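Local coordinates for ADP-ribosylglycohydrolase (Thermus thermophilus, PDB 2YZV), which is an all-helical, magnesium-binding member of the ADP-ribosylglycohydrolase family, whose helices pack around a two-metal site, at residues D117-D122 and A154-H159; A124-G129 and A161-E166; G129-L134 and E166-L171; L63-S68 and K77-R82; R85-G90 and A108-A113. All blocks are in the same frame, centred on the assembly; numbering follows the deposited sequence.

Contact 1: residues D117-D122 and A154-H159; sequences DPYAGD and AARTTH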
# COMPACT_ATOMS: atom_id res chain seq x y z
N ASP A 117 -15.23 1.68 19.43
CA ASP A 117 -15.28 2.56 18.26
C ASP A 117 -14.31 2.04 17.20
O ASP A 117 -13.10 2.10 17.38
CB ASP A 117 -14.88 3.98 18.67
CG ASP A 117 -14.93 4.96 17.51
OD1 ASP A 117 -15.32 4.56 16.39
OD2 ASP A 117 -14.59 6.15 17.72
N PRO A 118 -14.83 1.52 16.08
CA PRO A 118 -13.94 1.00 15.03
C PRO A 118 -13.09 2.06 14.34
O PRO A 118 -12.00 1.76 13.85
CB PRO A 118 -14.91 0.30 14.08
CG PRO A 118 -16.15 1.12 14.21
CD PRO A 118 -16.25 1.37 15.70
N TYR A 119 -13.59 3.29 14.29
CA TYR A 119 -12.84 4.38 13.66
C TYR A 119 -12.04 5.05 14.76
O TYR A 119 -12.25 6.21 15.10
CB TYR A 119 -13.82 5.36 13.01
CG TYR A 119 -14.65 4.71 11.94
CD1 TYR A 119 -14.06 4.21 10.78
CD2 TYR A 119 -16.03 4.57 12.09
CE1 TYR A 119 -14.82 3.59 9.79
CE2 TYR A 119 -16.80 3.94 11.10
CZ TYR A 119 -16.19 3.46 9.96
OH TYR A 119 -16.95 2.84 8.99
N ALA A 120 -11.09 4.28 15.30
CA ALA A 120 -10.26 4.72 16.41
C ALA A 120 -9.06 5.59 16.10
O ALA A 120 -8.27 5.90 16.99
CB ALA A 120 -9.81 3.50 17.20
N GLY A 121 -8.91 5.99 14.84
CA GLY A 121 -7.78 6.84 14.50
C GLY A 121 -7.99 8.22 15.08
O GLY A 121 -9.13 8.67 15.25
N ASP A 122 -6.89 8.90 15.42
CA ASP A 122 -6.98 10.24 15.97
C ASP A 122 -6.25 11.22 15.06
O ASP A 122 -5.57 10.81 14.12
CB ASP A 122 -6.42 10.30 17.40
CG ASP A 122 -4.98 9.82 17.48
OD1 ASP A 122 -4.13 10.34 16.73
OD2 ASP A 122 -4.70 8.93 18.31
N ALA A 154 -11.71 3.14 5.69
CA ALA A 154 -10.70 2.11 5.96
C ALA A 154 -9.46 2.72 6.61
O ALA A 154 -8.78 2.08 7.40
CB ALA A 154 -10.32 1.40 4.66
N ALA A 155 -9.17 3.97 6.26
CA ALA A 155 -8.01 4.64 6.84
C ALA A 155 -8.33 5.08 8.26
O ALA A 155 -7.50 4.96 9.16
CB ALA A 155 -7.63 5.86 5.99
N ARG A 156 -9.55 5.58 8.45
CA ARG A 156 -10.00 6.09 9.75
C ARG A 156 -9.97 5.10 10.90
O ARG A 156 -10.03 5.50 12.07
CB ARG A 156 -11.41 6.68 9.61
CG ARG A 156 -11.44 8.02 8.88
CD ARG A 156 -12.86 8.52 8.73
NE ARG A 156 -13.52 8.61 10.02
CZ ARG A 156 -14.73 8.12 10.27
NH1 ARG A 156 -15.41 7.50 9.31
NH2 ARG A 156 -15.26 8.23 11.49
N THR A 157 -9.90 3.81 10.59
CA THR A 157 -9.84 2.81 11.65
C THR A 157 -8.60 3.00 12.51
O THR A 157 -8.64 2.77 13.72
CB THR A 157 -9.82 1.37 11.08
OG1 THR A 157 -8.75 1.24 10.14
CG2 THR A 157 -11.15 1.05 10.41
N THR A 158 -7.50 3.43 11.90
CA THR A 158 -6.24 3.61 12.63
C THR A 158 -5.60 4.99 12.53
O THR A 158 -4.75 5.34 13.36
CB THR A 158 -5.20 2.58 12.17
OG1 THR A 158 -4.96 2.75 10.77
CG2 THR A 158 -5.70 1.16 12.42
N HIS A 159 -5.98 5.77 11.52
CA HIS A 159 -5.41 7.10 11.33
C HIS A 159 -6.50 8.14 11.09
O HIS A 159 -7.42 7.91 10.30
CB HIS A 159 -4.46 7.10 10.13
CG HIS A 159 -3.24 6.26 10.32
ND1 HIS A 159 -3.30 4.90 10.52
CD2 HIS A 159 -1.93 6.59 10.37
CE1 HIS A 159 -2.08 4.42 10.68
NE2 HIS A 159 -1.23 5.43 10.60
O HOH W 1 -13.15 8.54 13.76
O HOH W 2 -10.28 8.28 12.72
O HOH W 3 -4.58 7.75 14.65
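In the all-helical ADP-ribosylglycohydrolase fold, loop 117-122 lies against the place where helix 147-156 gives way to loop, and it is opened by an Asx turn: D117 OD1 accepts from Y119 N. An inverse gamma turn centred on Y119 then sends the chain along 156-159. The clear backbone hydrogen bond runs from G121 N to R156 O, 3.0 Å, and the donor lies in the carbonyl plane. Close backbone approach is general here, since T157 CA sits 3.3 Å from P118 O in a CA-H...O contact. G121, without a side chain, brings its CA to 3.5 Å from T158 C. The aromatic contribution is a cation-pi stack. R156 sends CG out beside its backbone N and bends at chi3 (56°), which lays the guanidinium nearly flat on the Y119 ring, the planes 19° apart and CZ 4.2 Å from the ring centroid. NH1 stands over the middle of the ring, whereas NH2 lies nearer the Y119 CB end. At the far end of the ring, Y119 OH hydrogen-bonds R153 NE, so the tyrosine is held at its tip as well as over a face. On the helix side, T157 OG1 turns back to donate to A154 O. Three waters complete the seam: one joins Y119 O to R156 NH2, another donates to both G121 O and R156 O, and the third accepts from D122 N at 2.7 Å while donating to T158 O.

Contact 2: residues A124-G129 and A161-E166; sequences AGAGNG and AREALE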
# COMPACT_ATOMS: atom_id res chain seq x y z
N ALA A 124 -3.66 12.79 15.44
CA ALA A 124 -2.20 12.71 15.51
C ALA A 124 -1.67 11.66 14.54
O ALA A 124 -0.47 11.61 14.26
CB ALA A 124 -1.76 12.37 16.94
N GLY A 125 -2.58 10.84 14.01
CA GLY A 125 -2.17 9.80 13.09
C GLY A 125 -2.09 10.26 11.64
O GLY A 125 -3.06 10.14 10.90
N ALA A 126 -0.92 10.77 11.24
CA ALA A 126 -0.72 11.23 9.87
C ALA A 126 0.25 10.31 9.14
O ALA A 126 0.69 10.62 8.03
CB ALA A 126 -0.17 12.66 9.87
N GLY A 127 0.56 9.18 9.77
CA GLY A 127 1.47 8.20 9.19
C GLY A 127 0.93 7.51 7.95
O GLY A 127 -0.22 7.71 7.57
N ASN A 128 1.77 6.69 7.33
CA ASN A 128 1.41 5.99 6.10
C ASN A 128 0.71 4.64 6.26
O ASN A 128 0.49 3.95 5.27
CB ASN A 128 2.67 5.78 5.26
CG ASN A 128 3.77 5.08 6.03
OD1 ASN A 128 3.51 4.34 6.97
ND2 ASN A 128 5.02 5.31 5.63
N GLY A 129 0.37 4.27 7.49
CA GLY A 129 -0.29 2.99 7.70
C GLY A 129 -1.49 2.70 6.81
O GLY A 129 -1.62 1.58 6.30
N ALA A 161 -5.68 11.84 10.78
CA ALA A 161 -5.19 13.11 10.25
C ALA A 161 -5.72 13.36 8.85
O ALA A 161 -5.74 12.45 8.01
CB ALA A 161 -3.66 13.13 10.25
N ARG A 162 -6.14 14.59 8.59
CA ARG A 162 -6.69 14.96 7.28
C ARG A 162 -5.84 14.50 6.11
O ARG A 162 -6.36 13.90 5.16
CB ARG A 162 -6.86 16.47 7.18
CG ARG A 162 -7.39 16.92 5.83
CD ARG A 162 -7.35 18.42 5.65
NE ARG A 162 -7.95 18.81 4.38
CZ ARG A 162 -7.95 20.04 3.89
NH1 ARG A 162 -7.38 21.03 4.57
NH2 ARG A 162 -8.54 20.28 2.73
N GLU A 163 -4.54 14.78 6.16
CA GLU A 163 -3.66 14.41 5.05
C GLU A 163 -3.52 12.91 4.84
O GLU A 163 -3.27 12.47 3.72
CB GLU A 163 -2.27 15.05 5.21
CG GLU A 163 -1.53 14.70 6.49
CD GLU A 163 -1.76 15.70 7.60
OE1 GLU A 163 -2.93 15.89 8.00
OE2 GLU A 163 -0.77 16.31 8.07
N ALA A 164 -3.68 12.12 5.90
CA ALA A 164 -3.58 10.68 5.76
C ALA A 164 -4.85 10.16 5.10
O ALA A 164 -4.80 9.29 4.23
CB ALA A 164 -3.39 10.02 7.12
N LEU A 165 -6.00 10.70 5.51
CA LEU A 165 -7.26 10.29 4.91
C LEU A 165 -7.28 10.64 3.42
O LEU A 165 -7.65 9.82 2.59
CB LEU A 165 -8.43 10.97 5.63
CG LEU A 165 -8.49 10.68 7.14
CD1 LEU A 165 -9.78 11.26 7.71
CD2 LEU A 165 -8.44 9.18 7.39
N GLU A 166 -6.86 11.86 3.09
CA GLU A 166 -6.85 12.29 1.70
C GLU A 166 -5.83 11.52 0.86
O GLU A 166 -6.08 11.22 -0.31
CB GLU A 166 -6.58 13.79 1.61
CG GLU A 166 -7.63 14.64 2.29
CD GLU A 166 -7.30 16.12 2.24
OE1 GLU A 166 -6.10 16.45 2.16
OE2 GLU A 166 -8.24 16.94 2.29
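A161, at the N-cap position of helix 162-179, forms the tight end of this contact together with G125 and A126. Its backbone N donates to G125 O over 3.1 Å with an N-H...O angle of 154°, approaching from above the carbonyl plane. The same carbonyl oxygen also lies only 3.1 Å from A161 CB, so the methyl and the N-H of one residue crowd a single acceptor. Beside it the A161 methyl lies against the flank of A126, its CB 3.5 Å from A126 CB and equally near A126 CA. An inverse gamma turn centred on G125 bends the loop at this point.

One helical turn on, the packing slackens. A164 points its CB at the loop and touches G125 O and G127 O at 3.8 and 3.9 Å respectively. Toward the partly exposed side, E163 folds over: CG takes the crowded position between backbone N and carbonyl carbon, and a bend at chi2 (-93°) brings OE2 to 4.1 Å from A126 CB. This is a loose touch, for the carboxylate has its polar partner elsewhere, OE2 being hydrogen-bonded to Y220 OH. Farther along the loop, N128 ND2 bonds to D251 OD2, and D251 is a ligand of a bound magnesium ion. The arrangement is thus a loop laid across a helix N-terminus on its way to the second shell of the metal site in this all-helical ADP-ribosylglycohydrolase fold.

Contact 3: residues G129-L134 and E166-L171; sequences GPLMRL and EATEVL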
# COMPACT_ATOMS: atom_id res chain seq x y z
N GLY A 129 0.37 4.27 7.49
CA GLY A 129 -0.29 2.99 7.70
C GLY A 129 -1.49 2.70 6.81
O GLY A 129 -1.62 1.58 6.30
N PRO A 130 -2.38 3.67 6.58
CA PRO A 130 -3.54 3.41 5.72
C PRO A 130 -3.18 3.10 4.28
O PRO A 130 -3.94 2.43 3.57
CB PRO A 130 -4.36 4.70 5.83
CG PRO A 130 -3.95 5.26 7.15
CD PRO A 130 -2.46 5.02 7.16
N LEU A 131 -2.03 3.60 3.84
CA LEU A 131 -1.59 3.39 2.47
C LEU A 131 -0.98 2.02 2.22
O LEU A 131 -1.15 1.45 1.15
CB LEU A 131 -0.53 4.43 2.08
CG LEU A 131 -0.82 5.91 2.33
CD1 LEU A 131 0.34 6.73 1.81
CD2 LEU A 131 -2.11 6.30 1.63
N MET A 132 -0.28 1.51 3.22
CA MET A 132 0.42 0.23 3.09
C MET A 132 -0.47 -0.99 2.95
O MET A 132 -0.00 -2.04 2.49
CB MET A 132 1.33 0.03 4.30
CG MET A 132 0.58 -0.12 5.61
SD MET A 132 1.65 -0.33 7.04
CE MET A 132 0.54 -1.18 8.16
N ARG A 133 -1.74 -0.87 3.31
CA ARG A 133 -2.66 -2.00 3.28
C ARG A 133 -3.86 -1.83 2.34
O ARG A 133 -4.74 -2.69 2.31
CB ARG A 133 -3.20 -2.24 4.70
CG ARG A 133 -4.10 -1.08 5.18
CD ARG A 133 -4.45 -1.14 6.67
NE ARG A 133 -5.33 -0.03 7.02
CZ ARG A 133 -5.20 0.73 8.11
NH1 ARG A 133 -4.23 0.49 8.98
NH2 ARG A 133 -6.04 1.73 8.32
N LEU A 134 -3.87 -0.75 1.57
CA LEU A 134 -4.98 -0.42 0.68
C LEU A 134 -5.45 -1.37 -0.44
O LEU A 134 -6.65 -1.62 -0.56
CB LEU A 134 -4.72 0.95 0.04
CG LEU A 134 -5.71 2.10 0.27
CD1 LEU A 134 -5.72 2.96 -0.99
CD2 LEU A 134 -7.11 1.60 0.57
N GLU A 166 -6.86 11.86 3.09
CA GLU A 166 -6.85 12.29 1.70
C GLU A 166 -5.83 11.52 0.86
O GLU A 166 -6.08 11.22 -0.31
CB GLU A 166 -6.58 13.79 1.61
CG GLU A 166 -7.63 14.64 2.29
CD GLU A 166 -7.30 16.12 2.24
OE1 GLU A 166 -6.10 16.45 2.16
OE2 GLU A 166 -8.24 16.94 2.29
N ALA A 167 -4.67 11.22 1.44
CA ALA A 167 -3.65 10.48 0.70
C ALA A 167 -4.19 9.09 0.36
O ALA A 167 -3.88 8.54 -0.70
CB ALA A 167 -2.38 10.35 1.54
N THR A 168 -4.99 8.53 1.26
CA THR A 168 -5.57 7.22 1.04
C THR A 168 -6.57 7.28 -0.11
O THR A 168 -6.63 6.38 -0.95
CB THR A 168 -6.27 6.70 2.32
OG1 THR A 168 -5.32 6.66 3.39
CG2 THR A 168 -6.83 5.29 2.09
N GLU A 169 -7.35 8.36 -0.17
CA GLU A 169 -8.32 8.53 -1.24
C GLU A 169 -7.59 8.65 -2.58
O GLU A 169 -8.04 8.09 -3.59
CB GLU A 169 -9.18 9.77 -0.99
CG GLU A 169 -9.99 9.69 0.29
CD GLU A 169 -10.80 10.94 0.55
OE1 GLU A 169 -10.29 12.04 0.27
OE2 GLU A 169 -11.94 10.82 1.05
N VAL A 170 -6.48 9.38 -2.59
CA VAL A 170 -5.70 9.56 -3.81
C VAL A 170 -5.14 8.21 -4.26
O VAL A 170 -5.19 7.88 -5.45
CB VAL A 170 -4.55 10.58 -3.61
CG1 VAL A 170 -3.66 10.61 -4.85
CG2 VAL A 170 -5.13 11.98 -3.37
N LEU A 171 -4.63 7.40 -3.33
CA LEU A 171 -4.10 6.10 -3.71
C LEU A 171 -5.22 5.18 -4.20
O LEU A 171 -5.03 4.38 -5.11
CB LEU A 171 -3.34 5.45 -2.54
CG LEU A 171 -2.65 4.12 -2.87
CD1 LEU A 171 -1.62 4.32 -3.98
CD2 LEU A 171 -1.96 3.58 -1.62
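R133 NH2 is the best-held polar atom of these segments, gripped by two hydrogen bonds, to A154 O and T158 OG1, while NH1 bonds Q61 OE1. At the interface itself the polar atom is T168 OG1, with one bond to A164 O, one turn back in its own helix. Its chi1 of -58° sets OG1 beside the backbone N, with CG2 anti to that N. The hydroxyl therefore presents a flank to the proline, with P130 CB 3.3 Å from OG1, while the methyl is left to apolar neighbours.

Everything else that passes between the segments is van der Waals packing. L131 carries its CD2 branch over the backbone of helix 162-179, 3.6 Å from T168 CA, with A167 CB a further neighbour at 4.1 Å. L134 crosses T168 obliquely and brings CG to 3.8 Å from T168 CG2; its CD1 reaches past to T168 O. L171, its CG anti to the backbone N (chi1 -176°), slides by L134 in the opposite direction, so that CD1 of L134 rests 3.8 Å from L171 CB. The CD2 branch of L171 meets both leucines, 3.6 Å from L131 O and also near L134 CD1. That carbonyl also has a polar partner, Q261 NE2, from helix 252-267. V258 of the same helix touches both L131 and L171, and M132 packs on T254, a magnesium ligand. The short, weakly bonded helix 129-132 is thereby wedged between helices, giving the apolar packing of an all-helical core beside the two-magnesium site.

Contact 4: residues L63-S68 and K77-R82; sequences LCLAES and KDQMDR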
# COMPACT_ATOMS: atom_id res chain seq x y z
N LEU A 63 -3.31 -8.44 4.64
CA LEU A 63 -3.89 -9.79 4.65
C LEU A 63 -5.13 -9.83 5.53
O LEU A 63 -6.12 -10.48 5.18
CB LEU A 63 -2.86 -10.81 5.14
CG LEU A 63 -1.69 -11.08 4.19
CD1 LEU A 63 -0.68 -12.00 4.84
CD2 LEU A 63 -2.21 -11.70 2.90
N CYS A 64 -5.08 -9.15 6.67
CA CYS A 64 -6.21 -9.10 7.58
C CYS A 64 -7.40 -8.43 6.91
O CYS A 64 -8.53 -8.93 6.97
CB CYS A 64 -5.85 -8.33 8.85
SG CYS A 64 -4.71 -9.20 9.93
N LEU A 65 -7.14 -7.29 6.27
CA LEU A 65 -8.18 -6.55 5.58
C LEU A 65 -8.77 -7.40 4.47
O LEU A 65 -9.98 -7.44 4.29
CB LEU A 65 -7.61 -5.25 5.00
CG LEU A 65 -8.54 -4.38 4.14
CD1 LEU A 65 -9.77 -3.96 4.95
CD2 LEU A 65 -7.79 -3.15 3.66
N ALA A 66 -7.90 -8.09 3.73
CA ALA A 66 -8.33 -8.95 2.64
C ALA A 66 -9.30 -10.01 3.15
O ALA A 66 -10.37 -10.21 2.58
CB ALA A 66 -7.12 -9.62 1.98
N GLU A 67 -8.93 -10.68 4.23
CA GLU A 67 -9.80 -11.72 4.79
C GLU A 67 -11.11 -11.14 5.31
O GLU A 67 -12.16 -11.75 5.17
CB GLU A 67 -9.07 -12.48 5.90
CG GLU A 67 -7.81 -13.18 5.42
CD GLU A 67 -7.37 -14.30 6.35
OE1 GLU A 67 -7.24 -14.05 7.57
OE2 GLU A 67 -7.14 -15.42 5.86
N SER A 68 -11.04 -9.95 5.91
CA SER A 68 -12.24 -9.31 6.43
C SER A 68 -13.23 -9.00 5.30
O SER A 68 -14.43 -9.25 5.43
CB SER A 68 -11.87 -8.01 7.16
OG SER A 68 -13.01 -7.41 7.75
N LYS A 77 -15.58 -2.74 11.91
CA LYS A 77 -15.53 -3.37 13.22
C LYS A 77 -14.78 -4.69 13.12
O LYS A 77 -13.91 -4.98 13.93
CB LYS A 77 -16.95 -3.61 13.75
CG LYS A 77 -16.98 -4.31 15.09
CD LYS A 77 -18.41 -4.49 15.59
CE LYS A 77 -18.42 -5.22 16.93
NZ LYS A 77 -17.57 -4.52 17.93
N ASP A 78 -15.11 -5.49 12.10
CA ASP A 78 -14.45 -6.77 11.90
C ASP A 78 -12.98 -6.57 11.53
O ASP A 78 -12.12 -7.36 11.92
CB ASP A 78 -15.15 -7.58 10.81
CG ASP A 78 -14.50 -8.93 10.57
OD1 ASP A 78 -13.75 -9.07 9.58
OD2 ASP A 78 -14.72 -9.85 11.38
N GLN A 79 -12.70 -5.52 10.78
CA GLN A 79 -11.32 -5.23 10.39
C GLN A 79 -10.49 -5.05 11.65
O GLN A 79 -9.42 -5.63 11.80
CB GLN A 79 -11.26 -3.96 9.54
CG GLN A 79 -11.78 -4.15 8.13
CD GLN A 79 -12.05 -2.84 7.43
OE1 GLN A 79 -11.44 -1.81 7.75
NE2 GLN A 79 -12.96 -2.86 6.46
N MET A 80 -11.01 -4.24 12.58
CA MET A 80 -10.32 -3.96 13.83
C MET A 80 -10.24 -5.18 14.74
O MET A 80 -9.26 -5.34 15.46
CB MET A 80 -10.99 -2.78 14.54
CG MET A 80 -10.77 -1.45 13.83
SD MET A 80 -9.03 -0.91 13.85
CE MET A 80 -9.01 0.04 15.39
N ASP A 81 -11.26 -6.03 14.72
CA ASP A 81 -11.22 -7.24 15.55
C ASP A 81 -10.02 -8.05 15.09
O ASP A 81 -9.28 -8.61 15.90
CB ASP A 81 -12.49 -8.08 15.38
CG ASP A 81 -13.71 -7.45 16.02
OD1 ASP A 81 -13.56 -6.81 17.09
OD2 ASP A 81 -14.83 -7.62 15.48
N ARG A 82 -9.82 -8.12 13.78
CA ARG A 82 -8.71 -8.87 13.22
C ARG A 82 -7.36 -8.21 13.50
O ARG A 82 -6.41 -8.90 13.87
CB ARG A 82 -8.90 -9.06 11.71
CG ARG A 82 -10.12 -9.89 11.35
CD ARG A 82 -10.29 -9.97 9.84
NE ARG A 82 -11.54 -10.62 9.44
CZ ARG A 82 -11.77 -11.92 9.53
NH1 ARG A 82 -10.84 -12.74 9.99
NH2 ARG A 82 -12.95 -12.40 9.15
O HOH W 4 -14.17 -5.57 6.01
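R82, S68 and Q79 carry most of the buried surface where helices 57-72 and 76-89 cross, their short axes 9.1 Å apart at 138°. R82 keeps its chain extended from CG to NE and lays it along the other helix, CD at 3.5 Å from C64 O and NE at 3.4 Å from S68 CA. The guanidinium thus rides over the backbone, with the E67 carbonyl over one face.

S68 turns OG anti to its backbone N (chi1 -176°), across the gap to D78. OG donates to D78 OD1 over 2.6 Å, using the anti lone pair of that oxygen. R82 NE also donates to OD1, at 2.7 Å and from above the carboxylate plane, in a salt bridge within helix 76-89. Two donors thus hold one oxygen, while D78 OD2 pairs with R72. Such a set of positive partners would be expected to favour the ionised form of D78.

Q79 runs extended beside L65, the two side chains pointing the same way, with L65 CD1 3.6 Å from the amide carbon CD. Its CG brushes S68 OG, and a water closes the remaining polar gap: it donates to S68 OG and accepts from Q79 NE2. S68 OG is therefore engaged on two sides. Around this polar centre the arrangement is that of an obliquely crossed helical hairpin, running closer to antiparallel than to parallel, whose first helix, 57-72, includes the magnesium ligand D58.

Contact 5: residues R85-G90 and A108-A113; sequences RWYREG and ALERYA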
# COMPACT_ATOMS: atom_id res chain seq x y z
N ARG A 85 -6.56 -8.79 17.10
CA ARG A 85 -6.23 -10.19 17.34
C ARG A 85 -4.80 -10.48 16.89
O ARG A 85 -4.10 -11.28 17.50
CB ARG A 85 -7.23 -11.07 16.59
CG ARG A 85 -7.11 -12.56 16.86
CD ARG A 85 -8.40 -13.26 16.48
NE ARG A 85 -8.84 -12.91 15.13
CZ ARG A 85 -10.04 -13.20 14.64
NH1 ARG A 85 -10.93 -13.83 15.38
NH2 ARG A 85 -10.35 -12.84 13.40
N TRP A 86 -4.37 -9.82 15.82
CA TRP A 86 -3.02 -10.01 15.30
C TRP A 86 -2.02 -9.23 16.16
O TRP A 86 -0.90 -9.68 16.38
CB TRP A 86 -2.93 -9.53 13.85
CG TRP A 86 -1.53 -9.40 13.33
CD1 TRP A 86 -0.73 -8.30 13.38
CD2 TRP A 86 -0.74 -10.44 12.71
NE1 TRP A 86 0.50 -8.57 12.84
CE2 TRP A 86 0.52 -9.88 12.42
CE3 TRP A 86 -0.99 -11.78 12.38
CZ2 TRP A 86 1.54 -10.62 11.81
CZ3 TRP A 86 0.03 -12.51 11.78
CH2 TRP A 86 1.28 -11.93 11.50
N TYR A 87 -2.46 -8.08 16.65
CA TYR A 87 -1.63 -7.22 17.49
C TYR A 87 -1.34 -7.88 18.84
O TYR A 87 -0.22 -7.80 19.34
CB TYR A 87 -2.34 -5.88 17.71
CG TYR A 87 -1.66 -4.97 18.71
CD1 TYR A 87 -0.36 -4.52 18.50
CD2 TYR A 87 -2.33 -4.55 19.86
CE1 TYR A 87 0.27 -3.67 19.42
CE2 TYR A 87 -1.72 -3.70 20.78
CZ TYR A 87 -0.42 -3.26 20.55
OH TYR A 87 0.18 -2.42 21.45
N ARG A 88 -2.35 -8.52 19.42
CA ARG A 88 -2.19 -9.17 20.72
C ARG A 88 -1.40 -10.48 20.65
O ARG A 88 -0.76 -10.86 21.62
CB ARG A 88 -3.55 -9.41 21.36
CG ARG A 88 -4.30 -8.14 21.71
CD ARG A 88 -5.41 -8.41 22.71
NE ARG A 88 -6.13 -7.19 23.09
CZ ARG A 88 -5.55 -6.11 23.61
NH1 ARG A 88 -4.24 -6.08 23.81
NH2 ARG A 88 -6.28 -5.05 23.93
N GLU A 89 -1.46 -11.16 19.51
CA GLU A 89 -0.74 -12.41 19.35
C GLU A 89 0.74 -12.15 19.13
O GLU A 89 1.58 -13.03 19.32
CB GLU A 89 -1.30 -13.21 18.18
CG GLU A 89 -2.72 -13.72 18.40
CD GLU A 89 -3.25 -14.52 17.22
OE1 GLU A 89 -4.41 -14.98 17.29
OE2 GLU A 89 -2.51 -14.67 16.23
N GLY A 90 1.06 -10.92 18.73
CA GLY A 90 2.45 -10.55 18.50
C GLY A 90 3.09 -9.99 19.75
O GLY A 90 2.40 -9.69 20.73
N ALA A 108 -4.58 3.19 18.51
CA ALA A 108 -5.88 3.06 17.88
C ALA A 108 -6.50 1.71 18.25
O ALA A 108 -7.68 1.62 18.56
CB ALA A 108 -5.75 3.18 16.36
N LEU A 109 -5.68 0.66 18.23
CA LEU A 109 -6.18 -0.67 18.57
C LEU A 109 -6.64 -0.75 20.02
O LEU A 109 -7.66 -1.37 20.32
CB LEU A 109 -5.11 -1.72 18.28
CG LEU A 109 -4.72 -1.83 16.80
CD1 LEU A 109 -3.63 -2.87 16.62
CD2 LEU A 109 -5.94 -2.18 15.96
N GLU A 110 -5.89 -0.13 20.93
CA GLU A 110 -6.28 -0.16 22.34
C GLU A 110 -7.48 0.75 22.58
O GLU A 110 -8.27 0.51 23.50
CB GLU A 110 -5.11 0.27 23.23
CG GLU A 110 -3.95 -0.73 23.27
CD GLU A 110 -4.35 -2.08 23.84
OE1 GLU A 110 -5.44 -2.19 24.45
OE2 GLU A 110 -3.56 -3.04 23.68
N ARG A 111 -7.62 1.79 21.77
CA ARG A 111 -8.75 2.70 21.89
C ARG A 111 -10.00 1.91 21.51
O ARG A 111 -11.03 1.97 22.19
CB ARG A 111 -8.58 3.90 20.95
CG ARG A 111 -9.73 4.90 20.97
CD ARG A 111 -9.43 6.11 20.09
NE ARG A 111 -8.40 6.99 20.65
CZ ARG A 111 -7.20 7.20 20.11
NH1 ARG A 111 -6.85 6.59 18.98
NH2 ARG A 111 -6.35 8.03 20.70
N TYR A 112 -9.91 1.15 20.42
CA TYR A 112 -11.02 0.32 19.96
C TYR A 112 -11.36 -0.74 21.01
O TYR A 112 -12.53 -0.98 21.32
CB TYR A 112 -10.66 -0.36 18.64
CG TYR A 112 -11.65 -1.44 18.25
CD1 TYR A 112 -12.97 -1.11 17.93
CD2 TYR A 112 -11.28 -2.78 18.25
CE1 TYR A 112 -13.90 -2.10 17.63
CE2 TYR A 112 -12.21 -3.78 17.95
CZ TYR A 112 -13.52 -3.43 17.64
OH TYR A 112 -14.44 -4.40 17.35
N ALA A 113 -10.33 -1.39 21.54
CA ALA A 113 -10.53 -2.43 22.53
C ALA A 113 -11.28 -1.93 23.76
O ALA A 113 -12.06 -2.66 24.36
CB ALA A 113 -9.18 -3.01 22.96
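R88 and E110 meet end-on at the surface, two guanidinium nitrogens gripping two carboxylate oxygens. NH2 donates to E110 OE1 over 3.0 Å, nearly in the guanidinium plane, with the straighter N-H...O angle of 155°. NH1 donates to OE2 at 3.1 Å, reaching the syn lone pair but tilted from its own plane. The fork is consequently twisted, the guanidinium and carboxylate planes standing 50° apart. Beside it Y87 offers the edge of its ring: CE2 lies 3.5 Å from E110 OE2, in the ring plane.

The apolar half of the contact belongs to L109, whose CD1 nestles at the root of the tyrosine, 3.5 Å from Y87 CB and almost as near to CG. This is a crossing of two helices of the all-helical ADP-ribosylglycohydrolase fold, 76-89 and 105-115, with short axes 11.0 Å apart at 112°, a wide separation bridged by long side chains.

Torsions put the groups in place. R88 runs extended from CG to NE, while E110 bends at chi2, curling its carboxylate back toward the arginine; Y87 has CG anti to the backbone N, which carries the ring out toward the partner helix. A113 CB adds a small apolar neighbour 3.7 Å from R88 NH2. L109 also rests on M80 and Y83, in earlier turns of the same helix 76-89, and R111, one residue beyond E110, is tied to loop 117-122 through D122 OD2 and A120 O.

Contact 3 is the fully buried member and packs by apolar side chains; contact 5 lies at the surface and relies on a forked salt bridge; contacts 1, 2 and 4 fall between, mixing packing with hydrogen bonds. Contacts 2 and 3 share G129 and E166 and use successive turns of helix 162-179, while contacts 4 and 5 share helix 76-89. The H159 ring of contact 1 packs on P130 of contact 3, and A120 CB of contact 1 packs on A108 O of contact 5. Y112 OH joins contact 5 to D81 and K77 of contact 4. Bridging waters occur in contacts 1 and 4.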